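Local coordinates for protein aldehyde dehydrogenase 12 (Zea mays, PDB 6D97) that oxidises L-glutamate gamma-semialdehyde to glutamate with NAD+ as cofactor, the last step of proline catabolism in plants, at residues 361-366 / 434-439; 461-466 / 501-506. One frame throughout, in Å; residues are numbered along the deposited sequence.

Contact 1 of 2, residues 361-366 / 434-439; sequences LTIGPV and FGPFQV
The loop residues 363-366 and 434-436, which make the contact, run in nearly opposite directions (156° apart) and draw closest at Val366 and Gly435, whose CA atoms are 5.9 Å apart. The join is made by side-chain packing, with Pro436 at its centre. Ile363 holds CG1 anti to its backbone N, and a chi2 of 69° brings the terminal methyl to the proline ring, the two side chains crossing at about a right angle; Ile363 CD1 rests 3.6 Å from Pro436 CG and about as near to its CB. The CB of Val366 is directed toward the other segment, and its two branches go to different targets. Val366 CG2, beside the backbone N, meets Pro436 CD tip to tip at 3.7 Å. Val366 CG1, anti to the backbone N, comes within 3.1 Å of Phe434 O, a close approach of a methyl to a carbonyl, and lies 3.9 Å from Gly435 CA. A beta carbon on Gly435 would sit tightly against that same methyl and would collide with Pro436 CD, so a residue with a side chain would be hard to fit between Val366 and Pro436. Pro436 is the centre of an inverse gamma turn, closed by a weak bond from Phe437 N to Gly435 O (2.9 Å), and the chain then enters strand 437-443. Met374 of helix 371-382 touches both Val366 and Pro436, and Tyr321 of helix 309-321 also packs on the proline. The Phe-Gly-Pro sequence is that of the Glu-Ile-Phe-Gly-Pro motif of aldehyde dehydrogenases, and here the Phe434 side chain lies about 5 Å from the bound NAD, which places the contact beside the cofactor site, consistent with the motif's position in the family.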
loop_
_atom_site.group_PDB
_atom_site.type_symbol
_atom_site.label_atom_id
_atom_site.label_comp_id
_atom_site.label_asym_id
_atom_site.label_seq_id
_atom_site.Cartn_x
_atom_site.Cartn_y
_atom_site.Cartn_z
ATOM N N LEU A 361 -30.593 21.595 -24.730
ATOM C CA LEU A 361 -29.143 21.516 -24.888
ATOM C C LEU A 361 -28.637 20.077 -24.890
ATOM O O LEU A 361 -27.499 19.808 -24.499
ATOM C CB LEU A 361 -28.425 22.348 -23.823
ATOM C CG LEU A 361 -28.529 23.852 -24.091
ATOM C CD1 LEU A 361 -27.913 24.661 -22.961
ATOM C CD2 LEU A 361 -27.865 24.187 -25.417
ATOM N N THR A 362 -29.471 19.140 -25.338
ATOM C CA THR A 362 -28.969 17.821 -25.696
ATOM C C THR A 362 -28.232 17.835 -27.030
ATOM O O THR A 362 -27.564 16.852 -27.369
ATOM C CB THR A 362 -30.116 16.810 -25.729
ATOM O OG1 THR A 362 -31.244 17.386 -26.400
ATOM C CG2 THR A 362 -30.516 16.428 -24.311
ATOM N N ILE A 363 -28.381 18.910 -27.802
ATOM C CA ILE A 363 -27.442 19.316 -28.839
ATOM C C ILE A 363 -27.295 20.822 -28.687
ATOM O O ILE A 363 -28.207 21.499 -28.203
ATOM C CB ILE A 363 -27.909 18.935 -30.265
ATOM C CG1 ILE A 363 -26.768 19.093 -31.279
ATOM C CG2 ILE A 363 -29.091 19.790 -30.691
ATOM C CD1 ILE A 363 -25.656 18.089 -31.122
ATOM N N GLY A 364 -26.137 21.355 -29.066
ATOM C CA GLY A 364 -25.929 22.772 -28.888
ATOM C C GLY A 364 -24.661 23.346 -29.481
ATOM O O GLY A 364 -23.973 22.721 -30.295
ATOM N N PRO A 365 -24.340 24.577 -29.072
ATOM C CA PRO A 365 -23.155 25.261 -29.606
ATOM C C PRO A 365 -21.886 24.452 -29.381
ATOM O O PRO A 365 -21.735 23.750 -28.378
ATOM C CB PRO A 365 -23.122 26.580 -28.822
ATOM C CG PRO A 365 -24.511 26.758 -28.303
ATOM C CD PRO A 365 -25.038 25.383 -28.059
ATOM N N VAL A 366 -20.977 24.548 -30.349
ATOM C CA VAL A 366 -19.691 23.859 -30.324
ATOM C C VAL A 366 -18.631 24.949 -30.281
ATOM O O VAL A 366 -18.365 25.614 -31.291
ATOM C CB VAL A 366 -19.502 22.938 -31.531
ATOM C CG1 VAL A 366 -18.163 22.246 -31.448
ATOM C CG2 VAL A 366 -20.634 21.925 -31.596
ATOM N N PHE A 434 -13.802 18.208 -31.934
ATOM C CA PHE A 434 -14.363 18.473 -30.611
ATOM C C PHE A 434 -15.796 18.977 -30.787
ATOM O O PHE A 434 -16.156 20.097 -30.425
ATOM C CB PHE A 434 -13.497 19.435 -29.812
ATOM C CG PHE A 434 -13.502 19.139 -28.331
ATOM C CD1 PHE A 434 -13.075 17.898 -27.870
ATOM C CD2 PHE A 434 -13.961 20.055 -27.411
ATOM C CE1 PHE A 434 -13.108 17.597 -26.516
ATOM C CE2 PHE A 434 -13.988 19.753 -26.060
ATOM C CZ PHE A 434 -13.564 18.523 -25.619
ATOM N N GLY A 435 -16.628 18.096 -31.363
ATOM C CA GLY A 435 -18.019 18.359 -31.643
ATOM C C GLY A 435 -18.807 17.072 -31.742
ATOM O O GLY A 435 -18.269 15.976 -31.556
ATOM N N PRO A 436 -20.114 17.177 -32.063
ATOM C CA PRO A 436 -20.966 15.966 -32.125
ATOM C C PRO A 436 -20.753 15.207 -33.440
ATOM O O PRO A 436 -21.516 15.313 -34.405
ATOM C CB PRO A 436 -22.379 16.546 -32.011
ATOM C CG PRO A 436 -22.258 18.051 -32.411
ATOM C CD PRO A 436 -20.794 18.367 -32.603
ATOM N N PHE A 437 -19.695 14.400 -33.468
ATOM C CA PHE A 437 -19.246 13.784 -34.713
ATOM C C PHE A 437 -18.449 12.535 -34.373
ATOM O O PHE A 437 -17.537 12.585 -33.535
ATOM C CB PHE A 437 -18.398 14.748 -35.556
ATOM C CG PHE A 437 -18.013 14.207 -36.911
ATOM C CD1 PHE A 437 -16.922 13.367 -37.058
ATOM C CD2 PHE A 437 -18.755 14.517 -38.039
ATOM C CE1 PHE A 437 -16.580 12.852 -38.305
ATOM C CE2 PHE A 437 -18.405 13.998 -39.288
ATOM C CZ PHE A 437 -17.325 13.167 -39.410
ATOM N N GLN A 438 -18.759 11.429 -35.044
ATOM C CA GLN A 438 -18.026 10.193 -34.843
ATOM C C GLN A 438 -17.899 9.459 -36.171
ATOM O O GLN A 438 -18.695 9.653 -37.095
ATOM C CB GLN A 438 -18.720 9.270 -33.825
ATOM C CG GLN A 438 -20.145 8.891 -34.195
ATOM C CD GLN A 438 -20.699 7.817 -33.296
ATOM O OE1 GLN A 438 -19.988 6.907 -32.880
ATOM N NE2 GLN A 438 -21.977 7.893 -33.021
ATOM N N VAL A 439 -16.903 8.579 -36.245
ATOM C CA VAL A 439 -16.730 7.670 -37.369
ATOM C C VAL A 439 -17.149 6.276 -36.916
ATOM O O VAL A 439 -16.815 5.843 -35.805
ATOM C CB VAL A 439 -15.283 7.680 -37.894
ATOM C CG1 VAL A 439 -15.093 6.663 -39.012
ATOM C CG2 VAL A 439 -14.910 9.082 -38.363
#

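Contact 2 of 2, residues 461-466 / 501-506; sequences HLTAAI and HWFGPA
The carbonyl oxygen of His461 takes one hydrogen bond and one weaker CA-H...O contact from the Pro505-Ala506 backbone. Ala506 N donates the hydrogen bond of 3.1 Å to His461 O, arriving nearly along the C=O axis, and Pro505 CA approaches His461 O at 3.3 Å. The imidazole is fastened elsewhere: ND1 bonds Asn483 OD1, and NE2 meets Lys94 NZ of the second subunit. Leu462, with CG anti to its backbone N (chi1 -168°), swings its CD1 methyl over the Gly504-Pro505 peptide, where CD1 is 3.5 Å from Pro505 N. Leu462 CD1 also lies 3.9 Å from Pro505 CD and 4.0 Å from Phe503 CZ, the leucine and phenylalanine side chains crossing at about a right angle. These residues anchor the loop after strand 485-488 to the start of strand 463-467, which lies between strands 298-302 and 485-488 in the large mixed sheet of the aldehyde dehydrogenase fold. An alanine at Leu462 would lack CG and both end methyls, and would probably loosen the packing on Phe503 and the Gly504-Pro505 peptide. Thr463, the first residue of the strand, sets CG2 beside its backbone N, and that methyl approaches Phe503 CE1 obliquely at 3.5 Å. Gly504 passes close to the NE1 side of the Trp502 indole; a beta carbon there would strike CZ2. Gly504 O takes a hydrogen bond from Trp502 NE1 (3.2 Å, weak) and another from Thr485 OG1, while the indole ring meets His527 of the second subunit.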
loop_
_atom_site.group_PDB
_atom_site.type_symbol
_atom_site.label_atom_id
_atom_site.label_comp_id
_atom_site.label_asym_id
_atom_site.label_seq_id
_atom_site.Cartn_x
_atom_site.Cartn_y
_atom_site.Cartn_z
ATOM N N HIS A 461 -4.124 8.243 -26.141
ATOM C CA HIS A 461 -4.579 7.057 -25.420
ATOM C C HIS A 461 -5.261 7.511 -24.126
ATOM O O HIS A 461 -4.742 7.328 -23.024
ATOM C CB HIS A 461 -3.415 6.103 -25.155
ATOM C CG HIS A 461 -2.697 5.675 -26.397
ATOM N ND1 HIS A 461 -3.303 4.932 -27.386
ATOM C CD2 HIS A 461 -1.431 5.897 -26.818
ATOM C CE1 HIS A 461 -2.440 4.709 -28.360
ATOM N NE2 HIS A 461 -1.294 5.283 -28.038
ATOM N N LEU A 462 -6.441 8.110 -24.279
ATOM C CA LEU A 462 -7.195 8.609 -23.139
ATOM C C LEU A 462 -8.230 7.582 -22.696
ATOM O O LEU A 462 -7.937 6.728 -21.854
ATOM C CB LEU A 462 -7.857 9.945 -23.486
ATOM C CG LEU A 462 -8.448 10.763 -22.337
ATOM C CD1 LEU A 462 -7.586 10.671 -21.092
ATOM C CD2 LEU A 462 -8.584 12.211 -22.763
ATOM N N THR A 463 -9.438 7.645 -23.249
ATOM C CA THR A 463 -10.483 6.703 -22.883
ATOM C C THR A 463 -10.761 5.734 -24.022
ATOM O O THR A 463 -10.377 5.954 -25.174
ATOM C CB THR A 463 -11.776 7.419 -22.483
ATOM O OG1 THR A 463 -12.319 8.107 -23.615
ATOM C CG2 THR A 463 -11.505 8.416 -21.378
ATOM N N ALA A 464 -11.428 4.641 -23.668
ATOM C CA ALA A 464 -11.734 3.562 -24.595
ATOM C C ALA A 464 -12.772 2.663 -23.943
ATOM O O ALA A 464 -12.894 2.617 -22.716
ATOM C CB ALA A 464 -10.486 2.759 -24.963
ATOM N N ALA A 465 -13.514 1.949 -24.784
ATOM C CA ALA A 465 -14.545 1.032 -24.324
ATOM C C ALA A 465 -14.513 -0.234 -25.163
ATOM O O ALA A 465 -14.393 -0.177 -26.390
ATOM C CB ALA A 465 -15.940 1.665 -24.394
ATOM N N ILE A 466 -14.627 -1.374 -24.489
ATOM C CA ILE A 466 -14.674 -2.681 -25.133
ATOM C C ILE A 466 -16.000 -3.304 -24.721
ATOM O O ILE A 466 -16.142 -3.806 -23.598
ATOM C CB ILE A 466 -13.490 -3.569 -24.744
ATOM C CG1 ILE A 466 -12.189 -2.765 -24.793
ATOM C CG2 ILE A 466 -13.409 -4.773 -25.676
ATOM C CD1 ILE A 466 -11.077 -3.374 -23.995
ATOM N N HIS A 501 -12.591 6.667 -9.366
ATOM C CA HIS A 501 -11.474 6.004 -10.016
ATOM C C HIS A 501 -10.755 6.977 -10.940
ATOM O O HIS A 501 -11.251 8.059 -11.267
ATOM C CB HIS A 501 -11.910 4.738 -10.768
ATOM C CG HIS A 501 -12.806 4.988 -11.938
ATOM N ND1 HIS A 501 -12.342 5.464 -13.144
ATOM C CD2 HIS A 501 -14.136 4.800 -12.095
ATOM C CE1 HIS A 501 -13.352 5.571 -13.990
ATOM N NE2 HIS A 501 -14.451 5.170 -13.381
ATOM N N TRP A 502 -9.557 6.562 -11.330
ATOM C CA TRP A 502 -8.652 7.378 -12.122
ATOM C C TRP A 502 -9.282 7.802 -13.442
ATOM O O TRP A 502 -10.010 7.037 -14.081
ATOM C CB TRP A 502 -7.372 6.574 -12.372
ATOM C CG TRP A 502 -6.464 7.082 -13.448
ATOM C CD1 TRP A 502 -6.637 6.972 -14.804
ATOM C CD2 TRP A 502 -5.205 7.734 -13.257
ATOM N NE1 TRP A 502 -5.576 7.541 -15.463
ATOM C CE2 TRP A 502 -4.681 8.012 -14.538
ATOM C CE3 TRP A 502 -4.470 8.117 -12.128
ATOM C CZ2 TRP A 502 -3.460 8.663 -14.721
ATOM C CZ3 TRP A 502 -3.257 8.762 -12.313
ATOM C CH2 TRP A 502 -2.764 9.023 -13.602
ATOM N N PHE A 503 -9.004 9.041 -13.840
ATOM C CA PHE A 503 -9.203 9.499 -15.208
ATOM C C PHE A 503 -7.920 10.171 -15.666
ATOM O O PHE A 503 -7.384 11.038 -14.968
ATOM C CB PHE A 503 -10.384 10.467 -15.338
ATOM C CG PHE A 503 -10.548 11.037 -16.727
ATOM C CD1 PHE A 503 -11.345 10.403 -17.662
ATOM C CD2 PHE A 503 -9.897 12.206 -17.098
ATOM C CE1 PHE A 503 -11.500 10.926 -18.934
ATOM C CE2 PHE A 503 -10.044 12.727 -18.372
ATOM C CZ PHE A 503 -10.852 12.088 -19.287
ATOM N N GLY A 504 -7.437 9.771 -16.834
ATOM C CA GLY A 504 -6.201 10.283 -17.368
ATOM C C GLY A 504 -5.669 9.372 -18.451
ATOM O O GLY A 504 -6.091 8.220 -18.583
ATOM N N PRO A 505 -4.738 9.869 -19.251
ATOM C CA PRO A 505 -4.169 9.063 -20.333
ATOM C C PRO A 505 -3.144 8.075 -19.784
ATOM O O PRO A 505 -2.816 8.072 -18.600
ATOM C CB PRO A 505 -3.520 10.114 -21.234
ATOM C CG PRO A 505 -3.096 11.183 -20.280
ATOM C CD PRO A 505 -4.158 11.224 -19.211
ATOM N N ALA A 506 -2.651 7.216 -20.675
ATOM C CA ALA A 506 -1.531 6.331 -20.390
ATOM C C ALA A 506 -0.518 6.428 -21.522
ATOM O O ALA A 506 -0.772 7.033 -22.567
ATOM C CB ALA A 506 -1.978 4.875 -20.211
#

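In the fold
From the N terminus, the chain forms strands 298-302 and 331-337 before reaching residues 361-366. Contact 1 joins the loop between helices 345-354 and 371-382 to the entry of strand 437-443, closing a loop of 67 residues that carries helix 371-382, the antiparallel strands 388-391 and 411-414, and two short helices. Helix 448-457 follows, and contact 2 then ties the entry of strand 463-467 to the loop after strand 485-488, closing a shorter loop of 34 residues that holds helix 471-479 and that strand. The two loops are in series, neither nesting nor crossing. Both reach the same mixed sheet, where strands 331-337 and 298-302 separate 437-443 from 463-467; the contact centres are about 21 Å apart.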